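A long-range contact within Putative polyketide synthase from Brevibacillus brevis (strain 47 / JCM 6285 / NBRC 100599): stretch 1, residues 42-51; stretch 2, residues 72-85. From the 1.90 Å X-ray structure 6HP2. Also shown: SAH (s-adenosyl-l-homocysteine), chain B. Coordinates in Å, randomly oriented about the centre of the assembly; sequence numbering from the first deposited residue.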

# COMPACT_ATOMS: atom_id res chain seq x y z
N GLU A 42 -5.17 12.97 -7.64
CA GLU A 42 -5.59 13.18 -6.26
C GLU A 42 -6.38 11.96 -5.75
O GLU A 42 -7.20 12.08 -4.85
CB GLU A 42 -6.41 14.46 -6.12
CG GLU A 42 -7.69 14.49 -6.94
CD GLU A 42 -7.44 14.59 -8.44
OE1 GLU A 42 -6.44 15.23 -8.84
OE2 GLU A 42 -8.24 14.01 -9.21
N ASP A 43 -6.08 10.79 -6.31
CA ASP A 43 -6.83 9.60 -6.01
C ASP A 43 -5.88 8.42 -5.78
O ASP A 43 -4.67 8.41 -6.09
CB ASP A 43 -7.87 9.27 -7.11
CG ASP A 43 -7.26 9.02 -8.45
OD1 ASP A 43 -6.37 9.78 -8.85
OD2 ASP A 43 -7.70 8.07 -9.13
N TYR A 44 -6.45 7.46 -5.15
CA TYR A 44 -5.78 6.29 -4.63
C TYR A 44 -6.40 5.07 -5.27
O TYR A 44 -7.62 5.01 -5.41
CB TYR A 44 -5.92 6.21 -3.12
CG TYR A 44 -5.37 7.43 -2.40
CD1 TYR A 44 -4.00 7.65 -2.27
CD2 TYR A 44 -6.25 8.30 -1.77
CE1 TYR A 44 -3.52 8.77 -1.58
CE2 TYR A 44 -5.81 9.39 -1.09
CZ TYR A 44 -4.45 9.64 -0.99
OH TYR A 44 -4.01 10.73 -0.31
N LEU A 45 -5.56 4.10 -5.66
CA LEU A 45 -6.02 2.88 -6.32
C LEU A 45 -6.04 1.68 -5.37
O LEU A 45 -5.68 0.57 -5.74
CB LEU A 45 -5.13 2.58 -7.52
CG LEU A 45 -4.92 3.75 -8.51
CD1 LEU A 45 -4.00 3.31 -9.63
CD2 LEU A 45 -6.25 4.24 -9.01
N THR A 46 -6.47 1.88 -4.14
CA THR A 46 -6.48 0.82 -3.13
C THR A 46 -7.85 0.71 -2.47
O THR A 46 -8.68 1.62 -2.52
CB THR A 46 -5.45 1.14 -2.04
OG1 THR A 46 -5.81 2.40 -1.44
CG2 THR A 46 -4.04 1.29 -2.65
N VAL A 47 -8.09 -0.41 -1.80
CA VAL A 47 -9.25 -0.54 -0.93
C VAL A 47 -8.98 0.29 0.32
O VAL A 47 -7.94 0.95 0.43
CB VAL A 47 -9.52 -2.02 -0.65
CG1 VAL A 47 -9.85 -2.72 -1.96
CG2 VAL A 47 -8.29 -2.65 0.02
N CYS A 48 -9.92 0.29 1.24
CA CYS A 48 -9.90 1.20 2.38
C CYS A 48 -10.62 0.51 3.52
O CYS A 48 -11.48 -0.35 3.29
CB CYS A 48 -10.57 2.55 2.06
SG CYS A 48 -12.39 2.50 1.81
N PRO A 49 -10.30 0.88 4.77
CA PRO A 49 -10.90 0.22 5.93
C PRO A 49 -12.15 0.88 6.52
O PRO A 49 -12.10 2.07 6.78
CB PRO A 49 -9.80 0.37 6.97
CG PRO A 49 -9.30 1.73 6.70
CD PRO A 49 -9.23 1.78 5.20
N PHE A 50 -13.27 0.15 6.65
CA PHE A 50 -14.47 0.63 7.33
C PHE A 50 -14.47 0.05 8.74
O PHE A 50 -14.29 -1.16 8.90
CB PHE A 50 -15.73 0.18 6.63
CG PHE A 50 -16.15 1.06 5.46
CD1 PHE A 50 -15.29 1.96 4.91
CD2 PHE A 50 -17.42 0.94 4.91
CE1 PHE A 50 -15.68 2.76 3.85
CE2 PHE A 50 -17.79 1.70 3.84
CZ PHE A 50 -16.91 2.64 3.32
N GLU A 51 -14.74 0.88 9.75
CA GLU A 51 -14.85 0.38 11.14
C GLU A 51 -16.00 -0.59 11.30
O GLU A 51 -15.94 -1.54 12.10
CB GLU A 51 -15.00 1.54 12.11
CG GLU A 51 -13.77 2.46 12.19
CD GLU A 51 -13.90 3.54 13.26
OE1 GLU A 51 -14.92 3.55 14.00
OE2 GLU A 51 -12.99 4.38 13.37
N GLU A 72 -20.28 10.08 -1.65
CA GLU A 72 -19.90 8.77 -1.14
C GLU A 72 -18.44 8.50 -1.45
O GLU A 72 -17.72 7.88 -0.64
CB GLU A 72 -20.80 7.68 -1.70
CG GLU A 72 -22.26 7.76 -1.33
CD GLU A 72 -23.10 8.72 -2.20
OE1 GLU A 72 -22.56 9.36 -3.13
OE2 GLU A 72 -24.30 8.84 -1.92
N ARG A 73 -17.98 8.98 -2.60
CA ARG A 73 -16.59 8.78 -2.95
C ARG A 73 -15.69 9.61 -2.04
O ARG A 73 -14.55 9.21 -1.77
CB ARG A 73 -16.35 9.13 -4.43
CG ARG A 73 -14.94 8.74 -4.94
CD ARG A 73 -14.72 7.23 -4.97
NE ARG A 73 -13.34 6.81 -5.28
CZ ARG A 73 -12.30 6.93 -4.46
NH1 ARG A 73 -12.44 7.51 -3.28
NH2 ARG A 73 -11.09 6.49 -4.81
N GLU A 74 -16.18 10.74 -1.54
CA GLU A 74 -15.45 11.50 -0.53
C GLU A 74 -15.34 10.71 0.77
O GLU A 74 -14.31 10.80 1.46
CB GLU A 74 -16.13 12.86 -0.30
CG GLU A 74 -15.47 13.81 0.63
CD GLU A 74 -16.36 15.04 0.90
OE1 GLU A 74 -16.71 15.28 2.08
OE2 GLU A 74 -16.72 15.75 -0.06
N MET A 75 -16.37 9.95 1.13
CA MET A 75 -16.30 9.12 2.34
C MET A 75 -15.20 8.09 2.20
O MET A 75 -14.46 7.79 3.15
CB MET A 75 -17.63 8.40 2.61
CG MET A 75 -18.71 9.20 3.23
SD MET A 75 -20.32 8.32 3.12
CE MET A 75 -20.00 6.94 4.12
N VAL A 76 -15.12 7.50 1.02
CA VAL A 76 -14.11 6.48 0.72
C VAL A 76 -12.74 7.10 0.80
O VAL A 76 -11.83 6.55 1.43
CB VAL A 76 -14.37 5.84 -0.66
CG1 VAL A 76 -13.25 4.92 -1.03
CG2 VAL A 76 -15.72 5.07 -0.59
N ARG A 77 -12.60 8.28 0.21
CA ARG A 77 -11.30 8.94 0.20
C ARG A 77 -10.80 9.21 1.61
O ARG A 77 -9.60 9.07 1.89
CB ARG A 77 -11.41 10.23 -0.56
CG ARG A 77 -10.02 10.85 -0.87
CD ARG A 77 -10.20 12.18 -1.62
NE ARG A 77 -8.98 12.58 -2.32
CZ ARG A 77 -7.92 13.14 -1.73
NH1 ARG A 77 -7.91 13.35 -0.42
NH2 ARG A 77 -6.86 13.48 -2.45
N GLU A 78 -11.68 9.64 2.50
CA GLU A 78 -11.28 9.86 3.88
C GLU A 78 -10.72 8.60 4.53
O GLU A 78 -9.83 8.69 5.37
CB GLU A 78 -12.48 10.39 4.71
CG GLU A 78 -12.93 11.78 4.32
CD GLU A 78 -14.15 12.24 5.11
OE1 GLU A 78 -14.80 11.39 5.75
OE2 GLU A 78 -14.46 13.44 5.08
N LYS A 79 -11.29 7.43 4.24
CA LYS A 79 -10.78 6.20 4.79
C LYS A 79 -9.48 5.80 4.15
O LYS A 79 -8.61 5.21 4.80
CB LYS A 79 -11.84 5.09 4.66
CG LYS A 79 -13.18 5.49 5.38
CD LYS A 79 -12.86 5.65 6.89
CE LYS A 79 -14.14 5.71 7.72
NZ LYS A 79 -14.70 7.08 7.81
N GLN A 80 -9.32 6.09 2.87
CA GLN A 80 -8.02 5.89 2.21
C GLN A 80 -6.95 6.75 2.85
O GLN A 80 -5.81 6.30 3.04
CB GLN A 80 -8.15 6.20 0.72
CG GLN A 80 -9.00 5.14 0.02
CD GLN A 80 -9.21 5.44 -1.40
OE1 GLN A 80 -9.59 6.56 -1.74
NE2 GLN A 80 -8.95 4.46 -2.26
N VAL A 81 -7.29 8.00 3.16
CA VAL A 81 -6.36 8.85 3.86
C VAL A 81 -6.08 8.30 5.26
O VAL A 81 -4.95 8.32 5.74
CB VAL A 81 -6.90 10.28 3.91
CG1 VAL A 81 -6.08 11.10 4.88
CG2 VAL A 81 -6.91 10.92 2.45
N GLU A 82 -7.13 7.91 5.97
CA GLU A 82 -6.94 7.46 7.35
C GLU A 82 -5.96 6.30 7.40
O GLU A 82 -5.06 6.25 8.25
CB GLU A 82 -8.29 7.04 7.92
CG GLU A 82 -8.18 6.40 9.35
CD GLU A 82 -9.46 5.65 9.71
OE1 GLU A 82 -10.37 6.33 10.21
OE2 GLU A 82 -9.56 4.40 9.45
N MET A 83 -6.14 5.32 6.52
CA MET A 83 -5.25 4.16 6.50
C MET A 83 -3.81 4.55 6.26
O MET A 83 -2.89 4.03 6.90
CB MET A 83 -5.69 3.17 5.44
CG MET A 83 -4.81 1.93 5.38
SD MET A 83 -5.52 0.62 4.31
CE MET A 83 -5.53 1.35 2.70
N ARG A 84 -3.57 5.42 5.30
CA ARG A 84 -2.21 5.92 5.06
C ARG A 84 -1.67 6.67 6.27
O ARG A 84 -0.48 6.59 6.56
CB ARG A 84 -2.23 6.80 3.81
CG ARG A 84 -2.31 5.98 2.54
CD ARG A 84 -2.54 6.91 1.33
NE ARG A 84 -2.22 6.23 0.07
CZ ARG A 84 -3.00 5.32 -0.50
NH1 ARG A 84 -4.16 4.93 0.08
NH2 ARG A 84 -2.61 4.78 -1.63
N GLN A 85 -2.53 7.40 6.99
CA GLN A 85 -2.05 8.08 8.19
C GLN A 85 -1.54 7.07 9.20
O GLN A 85 -0.52 7.31 9.87
CB GLN A 85 -3.15 8.94 8.84
CG GLN A 85 -3.56 10.17 7.98
CD GLN A 85 -4.72 10.90 8.58
OE1 GLN A 85 -5.53 10.31 9.29
NE2 GLN A 85 -4.82 12.20 8.32
N SAH B . 0.44 2.84 -4.55
CA SAH B . -0.58 3.43 -5.42
CB SAH B . -0.98 2.49 -6.55
CG SAH B . -1.30 1.06 -6.14
SD SAH B . -1.97 0.11 -7.54
C SAH B . -1.76 3.80 -4.56
O SAH B . -2.74 4.35 -5.06
OXT SAH B . -1.72 3.57 -3.36
C5' SAH B . -0.49 -0.86 -7.90
C4' SAH B . 0.63 -0.00 -8.49
O4' SAH B . 1.82 -0.83 -8.61
C3' SAH B . 0.32 0.42 -9.97
O3' SAH B . 0.74 1.79 -10.05
C2' SAH B . 1.18 -0.48 -10.86
O2' SAH B . 1.58 0.10 -12.07
C1' SAH B . 2.37 -0.72 -9.91
N9 SAH B . 3.20 -1.89 -10.21
C8 SAH B . 2.81 -3.20 -10.30
N7 SAH B . 3.90 -3.90 -10.64
C5 SAH B . 4.96 -3.07 -10.70
C6 SAH B . 6.31 -3.24 -11.01
N6 SAH B . 6.87 -4.42 -11.27
N1 SAH B . 7.14 -2.16 -10.97
C2 SAH B . 6.64 -0.89 -10.74
N3 SAH B . 5.31 -0.73 -10.47
C4 SAH B . 4.49 -1.79 -10.50
O HOH W 1 -10.07 3.73 -6.58
O HOH W 2 -11.74 2.99 9.12

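How do the two backbones meet? Residues 72-85 form one part of a longer helix, while 42-51 is an irregular strand-less segment lying against it, closest at Cys-48 and Gln-80, whose CA atoms are 5.1 Å apart. Together they bury 886 Å².

What ties the loop to the helix? Helix side chains donate to loop carbonyls that no regular structure within the stretch satisfies. Gln-80 NE2 gives a hydrogen bond to Thr-46 O at 2.9 Å and a weak one to Tyr-44 O at 3.5 Å. Arg-77 NH2 reaches Glu-42 O at 2.8 Å, its long side chain extended through three t rotamers. Water 1 links Tyr-44 O to Arg-73, weakly on the arginine side.

How is Tyr-44 held? It points toward the helix, between two guanidinium groups: its CD1 lies 3.1 Å from Arg-84 CZ and its CE2 4.4 Å from Arg-77 CZ, each over a guanidinium face. Val-81 CG2 adds an apolar contact, 4.0 Å from Tyr-44 CE2.

What fills the rest? Cys-48 SG packs 3.8 Å from Val-76 CG1, and Pro-49 CD sits 3.8 Å from Met-83 CB, excluding water from apolar surface. At this end, water 2 donates to both Pro-49 O and Glu-82 OE2, bridging the stretches.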